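Local coordinates for SidF, inhibitor of growth family, member 3 (PDB 4FYE), which probably acts as a phosphoinositide phosphatase, removing phosphate from phosphatidylinositol phosphate lipids of membranes, at residues H15-H29 with V40-V52. The protein carries 1 engineered substitution. Numbering follows the deposited sequence.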
ATOM      1  N   HIS A  15     -17.712  -1.484 -13.751  1.00 57.03           N
ATOM      2  CA  HIS A  15     -17.441  -1.048 -15.126  1.00 58.80           C
ATOM      3  C   HIS A  15     -16.089  -1.510 -15.617  1.00 56.94           C
ATOM      4  O   HIS A  15     -15.937  -1.879 -16.747  1.00 55.97           O
ATOM      5  CB  HIS A  15     -17.587   0.449 -15.240  1.00 61.51           C
ATOM      6  CG  HIS A  15     -19.007   0.893 -15.322  1.00 74.70           C
ATOM      7  ND1 HIS A  15     -19.618   1.157 -16.504  1.00 80.03           N
ATOM      8  CD2 HIS A  15     -19.967   1.048 -14.331  1.00 74.48           C
ATOM      9  CE1 HIS A  15     -20.895   1.501 -16.271  1.00 84.64           C
ATOM     10  NE2 HIS A  15     -21.110   1.427 -14.936  1.00 83.85           N
ATOM     11  N   LEU A  16     -15.106  -1.529 -14.720  1.00 55.00           N
ATOM     12  CA  LEU A  16     -13.737  -1.846 -15.064  1.00 50.76           C
ATOM     13  C   LEU A  16     -13.592  -3.267 -15.530  1.00 51.24           C
ATOM     14  O   LEU A  16     -12.696  -3.558 -16.274  1.00 52.82           O
ATOM     15  CB  LEU A  16     -12.813  -1.618 -13.860  1.00 42.70           C
ATOM     16  CG  LEU A  16     -12.392  -0.170 -13.710  1.00 42.26           C
ATOM     17  CD1 LEU A  16     -11.684   0.151 -12.355  1.00 41.13           C
ATOM     18  CD2 LEU A  16     -11.528   0.183 -14.899  1.00 40.42           C
ATOM     19  N   LEU A  17     -14.453  -4.150 -15.064  1.00 53.05           N
ATOM     20  CA  LEU A  17     -14.347  -5.551 -15.383  1.00 52.68           C
ATOM     21  C   LEU A  17     -15.190  -5.931 -16.580  1.00 57.06           C
ATOM     22  O   LEU A  17     -15.285  -7.086 -16.911  1.00 64.76           O
ATOM     23  CB  LEU A  17     -14.744  -6.392 -14.167  1.00 53.38           C
ATOM     24  CG  LEU A  17     -13.663  -6.204 -13.104  1.00 55.84           C
ATOM     25  CD1 LEU A  17     -14.135  -6.699 -11.747  1.00 53.08           C
ATOM     26  CD2 LEU A  17     -12.386  -6.865 -13.554  1.00 46.17           C
ATOM     27  N   SER A  18     -15.811  -4.968 -17.237  1.00 60.96           N
ATOM     28  CA  SER A  18     -16.740  -5.293 -18.327  1.00 64.95           C
ATOM     29  C   SER A  18     -16.023  -5.164 -19.684  1.00 69.51           C
ATOM     30  O   SER A  18     -14.775  -5.175 -19.741  1.00 63.17           O
ATOM     31  CB  SER A  18     -17.984  -4.380 -18.273  1.00 64.48           C
ATOM     32  OG  SER A  18     -17.613  -3.026 -18.510  1.00 61.41           O
ATOM     33  N   ASP A  19     -16.804  -5.028 -20.761  1.00 68.75           N
ATOM     34  CA  ASP A  19     -16.233  -5.026 -22.085  1.00 74.98           C
ATOM     35  C   ASP A  19     -15.642  -3.685 -22.405  1.00 74.15           C
ATOM     36  O   ASP A  19     -16.384  -2.738 -22.606  1.00 81.25           O
ATOM     37  CB  ASP A  19     -17.261  -5.432 -23.146  1.00 83.88           C
ATOM     38  CG  ASP A  19     -16.887  -6.749 -23.831  1.00 94.18           C
ATOM     39  OD1 ASP A  19     -16.166  -7.558 -23.206  1.00 96.10           O
ATOM     40  OD2 ASP A  19     -17.293  -6.983 -24.992  1.00103.18           O
ATOM     41  N   LEU A  20     -14.315  -3.599 -22.468  1.00 66.31           N
ATOM     42  CA  LEU A  20     -13.676  -2.293 -22.686  1.00 65.72           C
ATOM     43  C   LEU A  20     -13.125  -2.077 -24.078  1.00 67.71           C
ATOM     44  O   LEU A  20     -12.849  -3.060 -24.811  1.00 66.25           O
ATOM     45  CB  LEU A  20     -12.555  -2.065 -21.671  1.00 60.11           C
ATOM     46  CG  LEU A  20     -12.952  -2.224 -20.197  1.00 55.79           C
ATOM     47  CD1 LEU A  20     -11.681  -2.480 -19.390  1.00 54.03           C
ATOM     48  CD2 LEU A  20     -13.686  -1.001 -19.652  1.00 54.91           C
ATOM     49  N   GLU A  21     -12.931  -0.796 -24.426  1.00 67.00           N
ATOM     50  CA  GLU A  21     -12.440  -0.421 -25.757  1.00 69.28           C
ATOM     51  C   GLU A  21     -10.933  -0.577 -25.830  1.00 68.42           C
ATOM     52  O   GLU A  21     -10.232   0.079 -25.070  1.00 65.32           O
ATOM     53  CB  GLU A  21     -12.797   1.022 -26.137  1.00 73.97           C
ATOM     54  CG  GLU A  21     -12.213   1.471 -27.486  1.00 86.26           C
ATOM     55  CD  GLU A  21     -12.984   2.616 -28.177  1.00105.61           C
ATOM     56  OE1 GLU A  21     -12.385   3.297 -29.046  1.00113.36           O
ATOM     57  OE2 GLU A  21     -14.187   2.850 -27.880  1.00109.02           O
ATOM     58  N   PRO A  22     -10.439  -1.416 -26.779  1.00 71.42           N
ATOM     59  CA  PRO A  22      -8.997  -1.571 -27.044  1.00 67.37           C
ATOM     60  C   PRO A  22      -8.278  -0.243 -27.357  1.00 65.97           C
ATOM     61  O   PRO A  22      -8.891   0.687 -27.862  1.00 70.62           O
ATOM     62  CB  PRO A  22      -8.973  -2.522 -28.267  1.00 70.99           C
ATOM     63  CG  PRO A  22     -10.237  -3.333 -28.163  1.00 65.27           C
ATOM     64  CD  PRO A  22     -11.253  -2.380 -27.569  1.00 66.16           C
ATOM     65  N   VAL A  23      -6.996  -0.174 -27.005  1.00 64.66           N
ATOM     66  CA  VAL A  23      -6.084   0.918 -27.325  1.00 65.93           C
ATOM     67  C   VAL A  23      -4.890   0.326 -28.088  1.00 68.45           C
ATOM     68  O   VAL A  23      -4.270  -0.646 -27.619  1.00 65.53           O
ATOM     69  CB  VAL A  23      -5.479   1.547 -26.070  1.00 65.37           C
ATOM     70  CG1 VAL A  23      -4.614   2.739 -26.428  1.00 66.90           C
ATOM     71  CG2 VAL A  23      -6.550   1.915 -25.057  1.00 70.42           C
ATOM     72  N   PRO A  24      -4.564   0.907 -29.263  1.00 73.50           N
ATOM     73  CA  PRO A  24      -3.402   0.583 -30.139  1.00 74.04           C
ATOM     74  C   PRO A  24      -2.094   1.049 -29.498  1.00 77.21           C
ATOM     75  O   PRO A  24      -2.117   2.021 -28.734  1.00 78.85           O
ATOM     76  CB  PRO A  24      -3.639   1.443 -31.375  1.00 75.02           C
ATOM     77  CG  PRO A  24      -5.075   1.852 -31.315  1.00 78.27           C
ATOM     78  CD  PRO A  24      -5.491   1.874 -29.884  1.00 73.44           C
ATOM     79  N   SER A  25      -0.972   0.399 -29.831  1.00 76.73           N
ATOM     80  CA  SER A  25       0.334   0.644 -29.149  1.00 80.28           C
ATOM     81  C   SER A  25       0.863   2.079 -29.160  1.00 79.70           C
ATOM     82  O   SER A  25       1.377   2.564 -28.153  1.00 76.33           O
ATOM     83  CB  SER A  25       1.422  -0.273 -29.689  1.00 78.84           C
ATOM     84  OG  SER A  25       0.860  -1.519 -30.015  1.00 84.06           O
ATOM     85  N   GLN A  26       0.753   2.738 -30.310  1.00 83.80           N
ATOM     86  CA  GLN A  26       1.243   4.104 -30.461  1.00 83.54           C
ATOM     87  C   GLN A  26       0.475   5.044 -29.541  1.00 81.67           C
ATOM     88  O   GLN A  26       0.898   6.170 -29.313  1.00 83.19           O
ATOM     89  CB  GLN A  26       1.148   4.572 -31.923  1.00 87.78           C
ATOM     90  CG  GLN A  26      -0.249   4.966 -32.389  1.00 91.59           C
ATOM     91  CD  GLN A  26      -1.020   3.851 -33.095  1.00 95.84           C
ATOM     92  OE1 GLN A  26      -1.724   4.104 -34.083  1.00 95.25           O
ATOM     93  NE2 GLN A  26      -0.916   2.622 -32.585  1.00 92.98           N
ATOM     94  N   ASN A  27      -0.653   4.578 -29.006  1.00 79.47           N
ATOM     95  CA  ASN A  27      -1.474   5.410 -28.149  1.00 74.17           C
ATOM     96  C   ASN A  27      -1.351   5.111 -26.658  1.00 74.70           C
ATOM     97  O   ASN A  27      -1.944   5.811 -25.838  1.00 69.26           O
ATOM     98  CB  ASN A  27      -2.930   5.363 -28.588  1.00 76.71           C
ATOM     99  CG  ASN A  27      -3.177   6.131 -29.895  1.00 83.35           C
ATOM    100  OD1 ASN A  27      -4.208   5.923 -30.527  1.00 77.61           O
ATOM    101  ND2 ASN A  27      -2.238   7.020 -30.301  1.00 78.97           N
ATOM    102  N   GLN A  28      -0.559   4.103 -26.299  1.00 73.59           N
ATOM    103  CA  GLN A  28      -0.429   3.730 -24.872  1.00 69.02           C
ATOM    104  C   GLN A  28       0.442   4.745 -24.151  1.00 67.98           C
ATOM    105  O   GLN A  28       1.310   5.371 -24.758  1.00 65.52           O
ATOM    106  CB  GLN A  28       0.120   2.307 -24.727  1.00 62.64           C
ATOM    107  CG  GLN A  28      -0.582   1.334 -25.663  1.00 66.89           C
ATOM    108  CD  GLN A  28      -0.038  -0.071 -25.648  1.00 63.77           C
ATOM    109  OE1 GLN A  28       0.977  -0.354 -25.026  1.00 67.43           O
ATOM    110  NE2 GLN A  28      -0.742  -0.977 -26.319  1.00 69.20           N
ATOM    111  N   HIS A  29       0.179   4.945 -22.867  1.00 64.98           N
ATOM    112  CA  HIS A  29       1.053   5.790 -22.059  1.00 65.14           C
ATOM    113  C   HIS A  29       2.502   5.319 -21.870  1.00 67.24           C
ATOM    114  O   HIS A  29       3.400   6.113 -21.565  1.00 64.38           O
ATOM    115  CB  HIS A  29       0.362   6.054 -20.724  1.00 67.05           C
ATOM    116  CG  HIS A  29      -0.996   6.730 -20.881  1.00 74.24           C
ATOM    117  ND1 HIS A  29      -1.224   7.741 -21.788  1.00 69.70           N
ATOM    118  CD2 HIS A  29      -2.196   6.514 -20.222  1.00 64.16           C
ATOM    119  CE1 HIS A  29      -2.505   8.120 -21.715  1.00 72.98           C
ATOM    120  NE2 HIS A  29      -3.109   7.364 -20.761  1.00 75.45           N
ATOM    121  N   VAL A  40      -4.220  -3.582 -23.212  1.00 47.31           N
ATOM    122  CA  VAL A  40      -4.490  -2.219 -22.870  1.00 51.32           C
ATOM    123  C   VAL A  40      -5.797  -1.714 -23.462  1.00 54.17           C
ATOM    124  O   VAL A  40      -6.159  -2.028 -24.608  1.00 53.71           O
ATOM    125  CB  VAL A  40      -3.331  -1.322 -23.303  1.00 53.74           C
ATOM    126  CG1 VAL A  40      -3.464   0.049 -22.654  1.00 51.82           C
ATOM    127  CG2 VAL A  40      -2.026  -1.952 -22.871  1.00 53.60           C
ATOM    128  N   PHE A  41      -6.481  -0.903 -22.676  1.00 50.66           N
ATOM    129  CA  PHE A  41      -7.871  -0.582 -22.944  1.00 53.73           C
ATOM    130  C   PHE A  41      -8.205   0.843 -22.467  1.00 57.91           C
ATOM    131  O   PHE A  41      -7.458   1.457 -21.675  1.00 57.84           O
ATOM    132  CB  PHE A  41      -8.750  -1.529 -22.142  1.00 49.46           C
ATOM    133  CG  PHE A  41      -8.680  -2.980 -22.562  1.00 50.37           C
ATOM    134  CD1 PHE A  41      -9.327  -3.421 -23.718  1.00 49.01           C
ATOM    135  CD2 PHE A  41      -8.040  -3.933 -21.737  1.00 47.17           C
ATOM    136  CE1 PHE A  41      -9.302  -4.765 -24.085  1.00 48.76           C
ATOM    137  CE2 PHE A  41      -7.995  -5.266 -22.106  1.00 50.14           C
ATOM    138  CZ  PHE A  41      -8.637  -5.695 -23.289  1.00 48.72           C
ATOM    139  N   LYS A  42      -9.351   1.380 -22.887  1.00 63.95           N
ATOM    140  CA  LYS A  42      -9.694   2.766 -22.480  1.00 63.17           C
ATOM    141  C   LYS A  42     -10.411   2.684 -21.160  1.00 58.67           C
ATOM    142  O   LYS A  42     -11.120   1.708 -20.919  1.00 55.99           O
ATOM    143  CB  LYS A  42     -10.574   3.450 -23.512  1.00 68.27           C
ATOM    144  CG  LYS A  42      -9.864   3.905 -24.792  1.00 72.83           C
ATOM    145  CD  LYS A  42     -10.811   4.855 -25.544  1.00 77.71           C
ATOM    146  CE  LYS A  42     -10.532   5.019 -27.037  1.00 85.12           C
ATOM    147  NZ  LYS A  42     -11.683   5.713 -27.734  1.00 86.26           N
ATOM    148  N   ASP A  43     -10.216   3.671 -20.284  1.00 55.74           N
ATOM    149  CA  ASP A  43     -10.969   3.684 -19.025  1.00 53.94           C
ATOM    150  C   ASP A  43     -12.460   3.843 -19.322  1.00 57.61           C
ATOM    151  O   ASP A  43     -12.846   4.668 -20.155  1.00 60.48           O
ATOM    152  CB  ASP A  43     -10.468   4.778 -18.104  1.00 57.71           C
ATOM    153  CG  ASP A  43     -11.049   4.672 -16.706  1.00 63.26           C
ATOM    154  OD1 ASP A  43     -12.193   5.168 -16.515  1.00 68.59           O
ATOM    155  OD2 ASP A  43     -10.383   4.068 -15.820  1.00 53.35           O
ATOM    156  N   PRO A  44     -13.305   3.021 -18.688  1.00 57.43           N
ATOM    157  CA  PRO A  44     -14.735   3.077 -19.017  1.00 57.61           C
ATOM    158  C   PRO A  44     -15.384   4.362 -18.546  1.00 63.94           C
ATOM    159  O   PRO A  44     -16.557   4.617 -18.856  1.00 76.74           O
ATOM    160  CB  PRO A  44     -15.342   1.916 -18.219  1.00 56.86           C
ATOM    161  CG  PRO A  44     -14.380   1.669 -17.093  1.00 57.63           C
ATOM    162  CD  PRO A  44     -13.013   2.069 -17.595  1.00 52.57           C
ATOM    163  N   MET A  45     -14.656   5.178 -17.814  1.00 64.37           N
ATOM    164  CA  MET A  45     -15.294   6.309 -17.185  1.00 74.88           C
ATOM    165  C   MET A  45     -14.474   7.567 -17.253  1.00 80.78           C
ATOM    166  O   MET A  45     -15.021   8.609 -17.534  1.00 85.60           O
ATOM    167  CB  MET A  45     -15.697   5.987 -15.735  1.00 76.93           C
ATOM    168  CG  MET A  45     -16.646   4.801 -15.671  1.00 80.20           C
ATOM    169  SD  MET A  45     -17.884   4.789 -14.372  1.00100.22           S
ATOM    170  CE  MET A  45     -17.139   5.852 -13.133  1.00 86.36           C
ATOM    171  N   LEU A  46     -13.175   7.485 -17.003  1.00 82.38           N
ATOM    172  CA  LEU A  46     -12.360   8.673 -17.122  1.00 86.72           C
ATOM    173  C   LEU A  46     -11.715   8.825 -18.500  1.00 84.88           C
ATOM    174  O   LEU A  46     -10.928   7.986 -18.933  1.00 79.28           O
ATOM    175  CB  LEU A  46     -11.343   8.755 -16.001  1.00 89.24           C
ATOM    176  CG  LEU A  46     -10.813  10.183 -15.763  1.00107.28           C
ATOM    177  CD1 LEU A  46     -11.776  11.338 -16.102  1.00107.05           C
ATOM    178  CD2 LEU A  46     -10.324  10.268 -14.324  1.00115.40           C
ATOM    179  N   ASP A  47     -12.035   9.934 -19.151  1.00 85.49           N
ATOM    180  CA  ASP A  47     -11.801  10.144 -20.586  1.00 95.91           C
ATOM    181  C   ASP A  47     -10.434   9.705 -21.145  1.00 88.15           C
ATOM    182  O   ASP A  47     -10.381   8.838 -22.021  1.00 88.62           O
ATOM    183  CB  ASP A  47     -12.052  11.607 -20.933  1.00106.59           C
ATOM    184  CG  ASP A  47     -11.111  12.527 -20.194  1.00116.32           C
ATOM    185  OD1 ASP A  47     -10.895  13.657 -20.698  1.00118.71           O
ATOM    186  OD2 ASP A  47     -10.566  12.091 -19.130  1.00107.46           O
ATOM    187  N   GLY A  48      -9.334  10.295 -20.684  1.00 77.95           N
ATOM    188  CA  GLY A  48      -8.022   9.903 -21.259  1.00 74.70           C
ATOM    189  C   GLY A  48      -7.232   8.899 -20.408  1.00 69.83           C
ATOM    190  O   GLY A  48      -6.041   8.769 -20.571  1.00 64.42           O
ATOM    191  N   LYS A  49      -7.883   8.213 -19.468  1.00 62.57           N
ATOM    192  CA  LYS A  49      -7.184   7.184 -18.688  1.00 65.67           C
ATOM    193  C   LYS A  49      -7.209   5.772 -19.339  1.00 62.58           C
ATOM    194  O   LYS A  49      -8.104   5.437 -20.151  1.00 62.35           O
ATOM    195  CB  LYS A  49      -7.634   7.146 -17.218  1.00 62.94           C
ATOM    196  CG  LYS A  49      -7.674   8.481 -16.447  1.00 65.77           C
ATOM    197  CD  LYS A  49      -6.393   9.309 -16.484  1.00 73.14           C
ATOM    198  CE  LYS A  49      -6.409  10.421 -15.429  1.00 79.85           C
ATOM    199  NZ  LYS A  49      -5.095  11.122 -15.274  1.00 86.33           N
ATOM    200  N   GLN A  50      -6.199   4.972 -19.003  1.00 57.91           N
ATOM    201  CA  GLN A  50      -6.088   3.639 -19.556  1.00 55.47           C
ATOM    202  C   GLN A  50      -6.077   2.572 -18.499  1.00 52.18           C
ATOM    203  O   GLN A  50      -5.792   2.849 -17.331  1.00 48.20           O
ATOM    204  CB  GLN A  50      -4.848   3.535 -20.443  1.00 56.42           C
ATOM    205  CG  GLN A  50      -5.141   4.084 -21.842  1.00 62.63           C
ATOM    206  CD  GLN A  50      -3.885   4.317 -22.668  1.00 62.76           C
ATOM    207  OE1 GLN A  50      -2.842   3.692 -22.444  1.00 67.15           O
ATOM    208  NE2 GLN A  50      -3.983   5.220 -23.647  1.00 63.35           N
ATOM    209  N   VAL A  51      -6.290   1.340 -18.952  1.00 49.21           N
ATOM    210  CA  VAL A  51      -6.377   0.212 -18.091  1.00 48.00           C
ATOM    211  C   VAL A  51      -5.576  -0.924 -18.667  1.00 51.40           C
ATOM    212  O   VAL A  51      -5.732  -1.235 -19.842  1.00 50.77           O
ATOM    213  CB  VAL A  51      -7.821  -0.220 -18.059  1.00 47.19           C
ATOM    214  CG1 VAL A  51      -8.007  -1.361 -17.105  1.00 43.79           C
ATOM    215  CG2 VAL A  51      -8.652   0.968 -17.656  1.00 48.60           C
ATOM    216  N   VAL A  52      -4.737  -1.571 -17.859  1.00 44.90           N
ATOM    217  CA  VAL A  52      -4.049  -2.727 -18.369  1.00 40.83           C
ATOM    218  C   VAL A  52      -4.600  -3.983 -17.687  1.00 43.97           C
ATOM    219  O   VAL A  52      -4.664  -4.039 -16.439  1.00 43.83           O
ATOM    220  CB  VAL A  52      -2.574  -2.667 -18.028  1.00 43.96           C
ATOM    221  CG1 VAL A  52      -1.881  -3.846 -18.694  1.00 42.51           C
ATOM    222  CG2 VAL A  52      -1.940  -1.326 -18.417  1.00 45.23           C
TER
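Q50 and H29 stack flat on each other: the amide of Q50 lies over one face of the imidazole, the planes 4° apart, with Q50 NE2 displaced toward the ring's rim. Both ends of that amide are used. Q50 NE2 donates to N27 O (3.1 Å), which lies close to the amide plane, while Q50 OE1 accepts from H29 N at 3.3 Å, so the two bonds fix the rotation of the amide. H29 points NE2 in its ring plane at G48 O, 3.3 Å away, tying the end of 15-29 to the type I turn L46-K49.

Further along, the backbones run beside each other for a short way. E21 O accepts from K42 N (2.7 Å) and V23 N donates to V40 O (3.1 Å), making a single bridge between P22 and F41. E21 and K42 lie side by side, both chains extended, and K42 NZ meets E21 OE1 at 2.8 Å from above the carboxylate plane in a salt bridge. With CG2 beside the backbone N, V23 lays that methyl against the F41 backbone, while CG1 faces the amide of Q50.

At the helix end the contact turns apolar. The P44 ring rests across both leucine ends: P44 CD lies 3.6 Å from L16 CD2, and P44 CB packs on L20 CD2; M45 SD sits over the H15 ring, 4.4 Å from its centroid. D43 shapes this corner: OD1 accepts from M45 N and L46 N on opposite faces of its carboxylate, and OD2 bonds Y12 OH.

Strand 50-55 pairs with 184-189, and L16 also touches I186 and M203. D43's Asx turn starts the beta-hairpin connection between 39-42 and 50-55; the segment after helix 9-16 makes one isolated bridge to 39-42, outermost in this chain's mixed sheet.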